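Local coordinates for possible galactose mutarotase (Streptomyces platensis subsp. rosaceus, PDB 4RNL), which is of unknown function but probably interconverts the alpha and beta anomers of galactose or a related aldose, as aldose 1-epimerases do, at residues L150-T155 / S167-D172. Sequence-based numbering, arbitrary orientation.
Sequences LDVRVT and SCATTD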
ATOM      1  N   LEU A 150      13.622 -13.119   6.860  1.00 13.63           N
ATOM      2  CA  LEU A 150      12.344 -12.605   7.347  1.00 12.53           C
ATOM      3  C   LEU A 150      11.204 -13.500   6.863  1.00 14.93           C
ATOM      4  O   LEU A 150      10.944 -13.587   5.668  1.00 16.03           O
ATOM      5  CB  LEU A 150      12.130 -11.162   6.879  1.00 12.95           C
ATOM      6  CG  LEU A 150      10.929 -10.431   7.487  1.00 13.77           C
ATOM      7  CD1 LEU A 150      11.180 -10.103   8.962  1.00 12.65           C
ATOM      8  CD2 LEU A 150      10.589  -9.167   6.701  1.00 15.55           C
ATOM      9  N   ASP A 151      10.541 -14.164   7.807  1.00 14.48           N
ATOM     10  CA  ASP A 151       9.422 -15.061   7.518  1.00 13.18           C
ATOM     11  C   ASP A 151       8.141 -14.234   7.523  1.00 12.32           C
ATOM     12  O   ASP A 151       7.693 -13.790   8.579  1.00 14.64           O
ATOM     13  CB  ASP A 151       9.359 -16.144   8.600  1.00 14.78           C
ATOM     14  CG  ASP A 151       8.430 -17.294   8.238  1.00 24.02           C
ATOM     15  OD1 ASP A 151       7.724 -17.200   7.223  1.00 21.24           O
ATOM     16  OD2 ASP A 151       8.405 -18.302   8.974  1.00 30.34           O
ATOM     17  N   VAL A 152       7.551 -14.019   6.347  1.00 12.09           N
ATOM     18  CA  VAL A 152       6.451 -13.061   6.212  1.00 11.48           C
ATOM     19  C   VAL A 152       5.152 -13.726   5.794  1.00 13.92           C
ATOM     20  O   VAL A 152       5.140 -14.562   4.888  1.00 13.82           O
ATOM     21  CB  VAL A 152       6.774 -11.975   5.152  1.00 16.31           C
ATOM     22  CG1 VAL A 152       5.637 -10.942   5.060  1.00 12.29           C
ATOM     23  CG2 VAL A 152       8.094 -11.297   5.462  1.00 15.81           C
ATOM     24  N   ARG A 153       4.057 -13.343   6.451  1.00 10.54           N
ATOM     25  CA  ARG A 153       2.725 -13.782   6.053  1.00 14.00           C
ATOM     26  C   ARG A 153       1.822 -12.570   5.943  1.00 16.40           C
ATOM     27  O   ARG A 153       1.781 -11.734   6.843  1.00 19.01           O
ATOM     28  CB  ARG A 153       2.131 -14.757   7.077  1.00 15.61           C
ATOM     29  CG  ARG A 153       2.705 -16.144   6.990  1.00 22.41           C
ATOM     30  CD  ARG A 153       2.051 -17.093   7.970  1.00 25.90           C
ATOM     31  NE  ARG A 153       2.508 -18.459   7.720  1.00 32.51           N
ATOM     32  CZ  ARG A 153       3.679 -18.937   8.125  1.00 39.36           C
ATOM     33  NH1 ARG A 153       4.514 -18.162   8.807  1.00 40.72           N
ATOM     34  NH2 ARG A 153       4.015 -20.190   7.844  1.00 41.97           N
ATOM     35  N   VAL A 154       1.099 -12.479   4.837  1.00 11.23           N
ATOM     36  CA  VAL A 154       0.178 -11.373   4.628  1.00  9.03           C
ATOM     37  C   VAL A 154      -1.177 -11.973   4.293  1.00 11.94           C
ATOM     38  O   VAL A 154      -1.308 -12.744   3.341  1.00 12.73           O
ATOM     39  CB  VAL A 154       0.652 -10.451   3.495  1.00  9.16           C
ATOM     40  CG1 VAL A 154      -0.360  -9.335   3.270  1.00 11.30           C
ATOM     41  CG2 VAL A 154       2.019  -9.859   3.832  1.00 10.14           C
ATOM     42  N   THR A 155      -2.182 -11.638   5.096  1.00 13.17           N
ATOM     43  CA  THR A 155      -3.471 -12.291   4.977  1.00 14.97           C
ATOM     44  C   THR A 155      -4.505 -11.283   4.520  1.00 13.37           C
ATOM     45  O   THR A 155      -4.703 -10.251   5.162  1.00 11.57           O
ATOM     46  CB  THR A 155      -3.894 -12.923   6.315  1.00 16.25           C
ATOM     47  OG1 THR A 155      -2.875 -13.832   6.757  1.00 18.61           O
ATOM     48  CG2 THR A 155      -5.214 -13.689   6.160  1.00 16.30           C
ATOM     49  N   SER A 167      -0.475  -8.042   8.091  1.00 10.10           N
ATOM     50  CA  SER A 167       0.874  -8.465   7.727  1.00 13.48           C
ATOM     51  C   SER A 167       1.622  -8.883   8.991  1.00 15.44           C
ATOM     52  O   SER A 167       1.637  -8.145   9.975  1.00 17.20           O
ATOM     53  CB  SER A 167       1.617  -7.336   7.006  1.00 15.17           C
ATOM     54  OG  SER A 167       0.825  -6.806   5.944  1.00 16.71           O
ATOM     55  N   CYS A 168       2.209 -10.079   8.974  1.00 11.93           N
ATOM     56  CA  CYS A 168       2.918 -10.609  10.139  1.00 16.47           C
ATOM     57  C   CYS A 168       4.326 -11.019   9.730  1.00 19.60           C
ATOM     58  O   CYS A 168       4.534 -11.471   8.600  1.00 15.41           O
ATOM     59  CB  CYS A 168       2.182 -11.828  10.711  1.00 22.32           C
ATOM     60  SG  CYS A 168       0.561 -11.464  11.443  1.00 36.04           S
ATOM     61  N   ALA A 169       5.296 -10.861  10.629  1.00 15.79           N
ATOM     62  CA  ALA A 169       6.649 -11.318  10.316  1.00 13.74           C
ATOM     63  C   ALA A 169       7.451 -11.671  11.546  1.00 13.06           C
ATOM     64  O   ALA A 169       7.228 -11.118  12.621  1.00 12.95           O
ATOM     65  CB  ALA A 169       7.401 -10.277   9.495  1.00 13.72           C
ATOM     66  N   THR A 170       8.393 -12.594  11.374  1.00 12.33           N
ATOM     67  CA  THR A 170       9.432 -12.841  12.375  1.00 13.81           C
ATOM     68  C   THR A 170      10.761 -12.901  11.643  1.00 18.79           C
ATOM     69  O   THR A 170      10.789 -13.088  10.427  1.00 17.99           O
ATOM     70  CB  THR A 170       9.216 -14.157  13.144  1.00 19.83           C
ATOM     71  OG1 THR A 170       9.206 -15.257  12.221  1.00 20.06           O
ATOM     72  CG2 THR A 170       7.904 -14.125  13.928  1.00 19.61           C
ATOM     73  N   THR A 171      11.857 -12.752  12.379  1.00 16.06           N
ATOM     74  CA  THR A 171      13.181 -12.708  11.768  1.00 16.72           C
ATOM     75  C   THR A 171      14.167 -13.549  12.558  1.00 18.95           C
ATOM     76  O   THR A 171      13.986 -13.743  13.759  1.00 16.44           O
ATOM     77  CB  THR A 171      13.696 -11.257  11.681  1.00 16.88           C
ATOM     78  OG1 THR A 171      14.916 -11.226  10.932  1.00 17.70           O
ATOM     79  CG2 THR A 171      13.940 -10.680  13.083  1.00 16.54           C
ATOM     80  N   ASP A 172      15.203 -14.071  11.899  1.00 16.83           N
ATOM     81  CA  ASP A 172      16.239 -14.809  12.630  1.00 18.80           C
ATOM     82  C   ASP A 172      17.453 -13.948  12.996  1.00 22.13           C
ATOM     83  O   ASP A 172      18.411 -14.426  13.613  1.00 18.53           O
ATOM     84  CB  ASP A 172      16.654 -16.110  11.907  1.00 22.28           C
ATOM     85  CG  ASP A 172      17.405 -15.867  10.603  1.00 27.72           C
ATOM     86  OD1 ASP A 172      17.691 -14.700  10.256  1.00 19.24           O
ATOM     87  OD2 ASP A 172      17.725 -16.868   9.921  1.00 28.55           O
TER
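Three groups of segment 150-155 meet the carbonyl oxygen of Thr-170: Asp-151 N donates a hydrogen bond to Thr-170 O at 2.8 Å, Leu-150 CA offers a longer C-H contact, and Leu-150 CD1 lies 3.3 Å from Thr-170 O. Thr-170 N returns the bond to Asp-151 O, which Ala-169 CA also approaches at 3.2 Å. Arg-153 and Cys-168 form the second hydrogen-bonded pair, Cys-168 N reaching Arg-153 O at 2.7 Å in a nearly straight bond (168°). On the buried face, chi2 of Leu-150 (71°) places CD1 over the neighbouring strand, 3.8 Å from Ala-169 CB and also against Thr-171 CB. An alanine at Leu-150 would probably leave a gap beside Ala-169 CB and Thr-171 CB and take cover from Thr-170 O. Leu-326 touches the side chains of both Leu-150 and Thr-171. Further along this face, both methyls of Val-154 lie 3.9 Å from Ser-167 OG. The other face is more polar: Asp-151 CB sits beside Thr-170 OG1, while Asp-151 OD1 is hydrogen-bonded to His-136 and has a long, purely electrostatic pairing with Arg-153 NH1 (3.7 Å). This regular antiparallel beta hairpin, strands 150-159 and 162-171, lies within the large antiparallel sheet of the beta-sandwich fold characteristic of galactose mutarotases.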